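Local coordinates for DUF3501 family protein (Burkholderia pseudomallei K96243, PDB 3FJV), which is of unknown function, belongs to the DUF3501 family and is found as an assembly of two copies, at residues N86-L91 / F146-L151. Sequence-based numbering, arbitrary orientation.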
ATOM      1  N   ASN A  86      25.342   4.217   3.956  1.00 20.05           N
ATOM      2  CA  ASN A  86      24.237   4.050   3.065  0.50 20.92           C
ATOM      3  C   ASN A  86      23.288   5.226   3.040  1.00 20.22           C
ATOM      4  O   ASN A  86      23.022   5.918   4.047  1.00 28.02           O
ATOM      5  CB  ASN A  86      23.474   2.812   3.428  0.50 22.26           C
ATOM      6  CG  ASN A  86      23.140   2.778   4.865  0.50 24.26           C
ATOM      7  OD1 ASN A  86      23.004   3.832   5.501  0.50 22.23           O
ATOM      8  ND2 ASN A  86      23.054   1.584   5.419  0.50 19.67           N
ATOM      9  N   LEU A  87      22.804   5.474   1.854  1.00 15.65           N
ATOM     10  CA  LEU A  87      21.738   6.446   1.686  1.00 16.24           C
ATOM     11  C   LEU A  87      20.416   5.648   1.770  1.00 17.80           C
ATOM     12  O   LEU A  87      20.320   4.478   1.288  1.00 17.44           O
ATOM     13  CB  LEU A  87      21.894   7.097   0.336  1.00 13.81           C
ATOM     14  CG  LEU A  87      23.204   7.848   0.073  1.00 14.43           C
ATOM     15  CD1 LEU A  87      23.275   8.404  -1.377  1.00 12.99           C
ATOM     16  CD2 LEU A  87      23.358   8.969   1.080  1.00 12.19           C
ATOM     17  N   LYS A  88      19.424   6.256   2.401  1.00 15.29           N
ATOM     18  CA  LYS A  88      18.091   5.674   2.559  1.00 16.07           C
ATOM     19  C   LYS A  88      17.076   6.570   1.841  1.00 16.58           C
ATOM     20  O   LYS A  88      17.177   7.782   1.930  1.00 17.11           O
ATOM     21  CB  LYS A  88      17.713   5.523   4.055  1.00 15.40           C
ATOM     22  CG  LYS A  88      18.689   4.743   4.955  1.00 18.97           C
ATOM     23  CD  LYS A  88      18.801   3.325   4.607  1.00 21.31           C
ATOM     24  CE  LYS A  88      19.642   2.536   5.651  1.00 19.97           C
ATOM     25  NZ  LYS A  88      18.989   2.428   6.974  1.00 11.85           N
ATOM     26  N   ALA A  89      16.100   5.963   1.150  1.00 16.33           N
ATOM     27  CA  ALA A  89      15.081   6.686   0.381  1.00 14.98           C
ATOM     28  C   ALA A  89      13.710   5.975   0.417  1.00 14.58           C
ATOM     29  O   ALA A  89      13.609   4.752   0.564  1.00 13.99           O
ATOM     30  CB  ALA A  89      15.539   6.964  -1.087  1.00 11.67           C
ATOM     31  N   THR A  90      12.662   6.772   0.444  1.00 15.63           N
ATOM     32  CA  THR A  90      11.310   6.314   0.236  1.00 16.77           C
ATOM     33  C   THR A  90      11.019   6.514  -1.253  1.00 16.91           C
ATOM     34  O   THR A  90      11.164   7.624  -1.795  1.00 16.84           O
ATOM     35  CB  THR A  90      10.294   7.115   1.113  1.00 18.32           C
ATOM     36  OG1 THR A  90      10.598   6.894   2.502  1.00 15.50           O
ATOM     37  CG2 THR A  90       8.868   6.639   0.810  1.00 16.67           C
ATOM     38  N   LEU A  91      10.642   5.420  -1.902  1.00 18.05           N
ATOM     39  CA  LEU A  91      10.231   5.419  -3.300  1.00 18.92           C
ATOM     40  C   LEU A  91       8.705   5.394  -3.339  1.00 19.63           C
ATOM     41  O   LEU A  91       8.067   4.545  -2.699  1.00 16.24           O
ATOM     42  CB  LEU A  91      10.766   4.195  -4.047  1.00 17.43           C
ATOM     43  CG  LEU A  91      10.361   3.964  -5.526  1.00 20.29           C
ATOM     44  CD1 LEU A  91      10.962   4.932  -6.520  1.00 16.33           C
ATOM     45  CD2 LEU A  91      10.764   2.544  -5.992  1.00 17.11           C
ATOM     46  N   PHE A 146      10.771   1.188   0.840  1.00 14.39           N
ATOM     47  CA  PHE A 146      11.896   1.753   1.596  1.00 15.38           C
ATOM     48  C   PHE A 146      13.179   1.191   0.998  1.00 17.44           C
ATOM     49  O   PHE A 146      13.361  -0.046   0.930  1.00 16.85           O
ATOM     50  CB  PHE A 146      11.756   1.357   3.064  1.00 14.22           C
ATOM     51  CG  PHE A 146      10.623   2.044   3.816  1.00 13.97           C
ATOM     52  CD1 PHE A 146       9.907   3.120   3.293  1.00 15.62           C
ATOM     53  CD2 PHE A 146      10.320   1.628   5.132  1.00 18.09           C
ATOM     54  CE1 PHE A 146       8.899   3.740   4.008  1.00 14.24           C
ATOM     55  CE2 PHE A 146       9.299   2.250   5.852  1.00 16.04           C
ATOM     56  CZ  PHE A 146       8.591   3.332   5.263  1.00 18.76           C
ATOM     57  N   LEU A 147      14.038   2.063   0.469  1.00 12.14           N
ATOM     58  CA  LEU A 147      15.245   1.617  -0.204  1.00 13.22           C
ATOM     59  C   LEU A 147      16.528   1.970   0.599  1.00 13.82           C
ATOM     60  O   LEU A 147      16.589   3.018   1.308  1.00 14.64           O
ATOM     61  CB  LEU A 147      15.336   2.236  -1.594  1.00 13.98           C
ATOM     62  CG  LEU A 147      14.154   2.138  -2.552  1.00 19.85           C
ATOM     63  CD1 LEU A 147      14.526   2.780  -3.933  1.00 17.51           C
ATOM     64  CD2 LEU A 147      13.629   0.756  -2.686  1.00 19.47           C
ATOM     65  N   ARG A 148      17.558   1.130   0.435  1.00 12.44           N
ATOM     66  CA  ARG A 148      18.876   1.348   1.014  1.00 15.15           C
ATOM     67  C   ARG A 148      19.902   1.267  -0.132  1.00 17.61           C
ATOM     68  O   ARG A 148      19.878   0.334  -0.889  1.00 17.01           O
ATOM     69  CB  ARG A 148      19.157   0.242   2.042  1.00 16.79           C
ATOM     70  CG  ARG A 148      20.569   0.089   2.530  1.00 26.74           C
ATOM     71  CD  ARG A 148      20.651  -0.828   3.761  1.00 26.14           C
ATOM     72  NE  ARG A 148      20.588  -2.271   3.503  1.00 19.26           N
ATOM     73  CZ  ARG A 148      21.629  -3.016   3.131  1.00 24.17           C
ATOM     74  NH1 ARG A 148      22.813  -2.446   2.897  1.00 18.58           N
ATOM     75  NH2 ARG A 148      21.474  -4.327   2.929  1.00 23.96           N
ATOM     76  N   PHE A 149      20.792   2.245  -0.248  1.00 14.89           N
ATOM     77  CA  PHE A 149      21.866   2.193  -1.230  1.00 16.89           C
ATOM     78  C   PHE A 149      23.189   2.161  -0.460  1.00 18.13           C
ATOM     79  O   PHE A 149      23.522   3.131   0.214  1.00 13.48           O
ATOM     80  CB  PHE A 149      21.835   3.463  -2.092  1.00 17.10           C
ATOM     81  CG  PHE A 149      20.620   3.592  -2.974  1.00 14.74           C
ATOM     82  CD1 PHE A 149      20.588   3.027  -4.249  1.00 18.29           C
ATOM     83  CD2 PHE A 149      19.534   4.388  -2.566  1.00 16.35           C
ATOM     84  CE1 PHE A 149      19.466   3.178  -5.056  1.00 18.69           C
ATOM     85  CE2 PHE A 149      18.448   4.563  -3.383  1.00 20.39           C
ATOM     86  CZ  PHE A 149      18.413   3.947  -4.630  1.00 19.82           C
ATOM     87  N   GLU A 150      23.975   1.092  -0.595  1.00 16.19           N
ATOM     88  CA  GLU A 150      25.191   0.962   0.185  0.50 16.63           C
ATOM     89  C   GLU A 150      26.397   1.448  -0.649  1.00 19.09           C
ATOM     90  O   GLU A 150      26.602   1.029  -1.793  1.00 17.96           O
ATOM     91  CB  GLU A 150      25.351  -0.475   0.705  0.50 19.45           C
ATOM     92  CG  GLU A 150      26.170  -0.585   2.009  0.50 24.53           C
ATOM     93  CD  GLU A 150      25.437  -0.133   3.263  0.50 27.12           C
ATOM     94  OE1 GLU A 150      24.181  -0.217   3.346  0.50 18.67           O
ATOM     95  OE2 GLU A 150      26.137   0.310   4.201  0.50 40.88           O
ATOM     96  N   LEU A 151      27.142   2.414  -0.091  1.00 16.60           N
ATOM     97  CA  LEU A 151      28.268   3.019  -0.804  1.00 16.06           C
ATOM     98  C   LEU A 151      29.599   2.679  -0.179  1.00 17.01           C
ATOM     99  O   LEU A 151      29.777   2.788   1.050  1.00 14.68           O
ATOM    100  CB  LEU A 151      28.125   4.545  -0.881  1.00 17.57           C
ATOM    101  CG  LEU A 151      27.210   5.250  -1.888  1.00 27.79           C
ATOM    102  CD1 LEU A 151      25.772   4.737  -1.945  1.00 25.86           C
ATOM    103  CD2 LEU A 151      27.223   6.772  -1.553  1.00 23.52           C
TER
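Asn86 holds CG in the crowded position between backbone N and carbonyl carbon (chi1 51°), while Glu150 sets CG roughly anti to its own N and then bends at chi2 (75°), so amide and carboxylate meet side by side in the conformers given here, one of two deposited for each residue. Asn86 ND2 donates to the syn lone pair of Glu150 OE1 at 3.0 Å, although the two planes stand 81° apart. The same OE1 takes Arg148 NH1 at 2.7 Å, from above the carboxylate plane, in a salt bridge that should favour a charged Glu150. Asn86 OD1 accepts from Asp83 N. The Lys88 chain lies along Arg148 and carries its ammonium to the carbonyls of Pro79 and Val81. Thr90 and Phe146 complete this face, Phe146 meeting Arg102 of the second subunit in a cation-pi contact.

Leu87, Ala89, Leu147 and Phe149 occupy the other face, with Ala89 CB at the edge of the Phe149 ring. Leu87 pairs with Phe149 and Ala89 with Leu147 through two backbone bonds each; the straightest is Leu147 N to Ala89 O, 2.7 Å. Alternating with the non-hydrogen-bonded pairs Asn86-Glu150, Lys88-Arg148 and Thr90-Phe146, they form a regular antiparallel ladder, third and fourth strands across an eight-stranded antiparallel sheet of order 1-2-3-6-5-4-7-8.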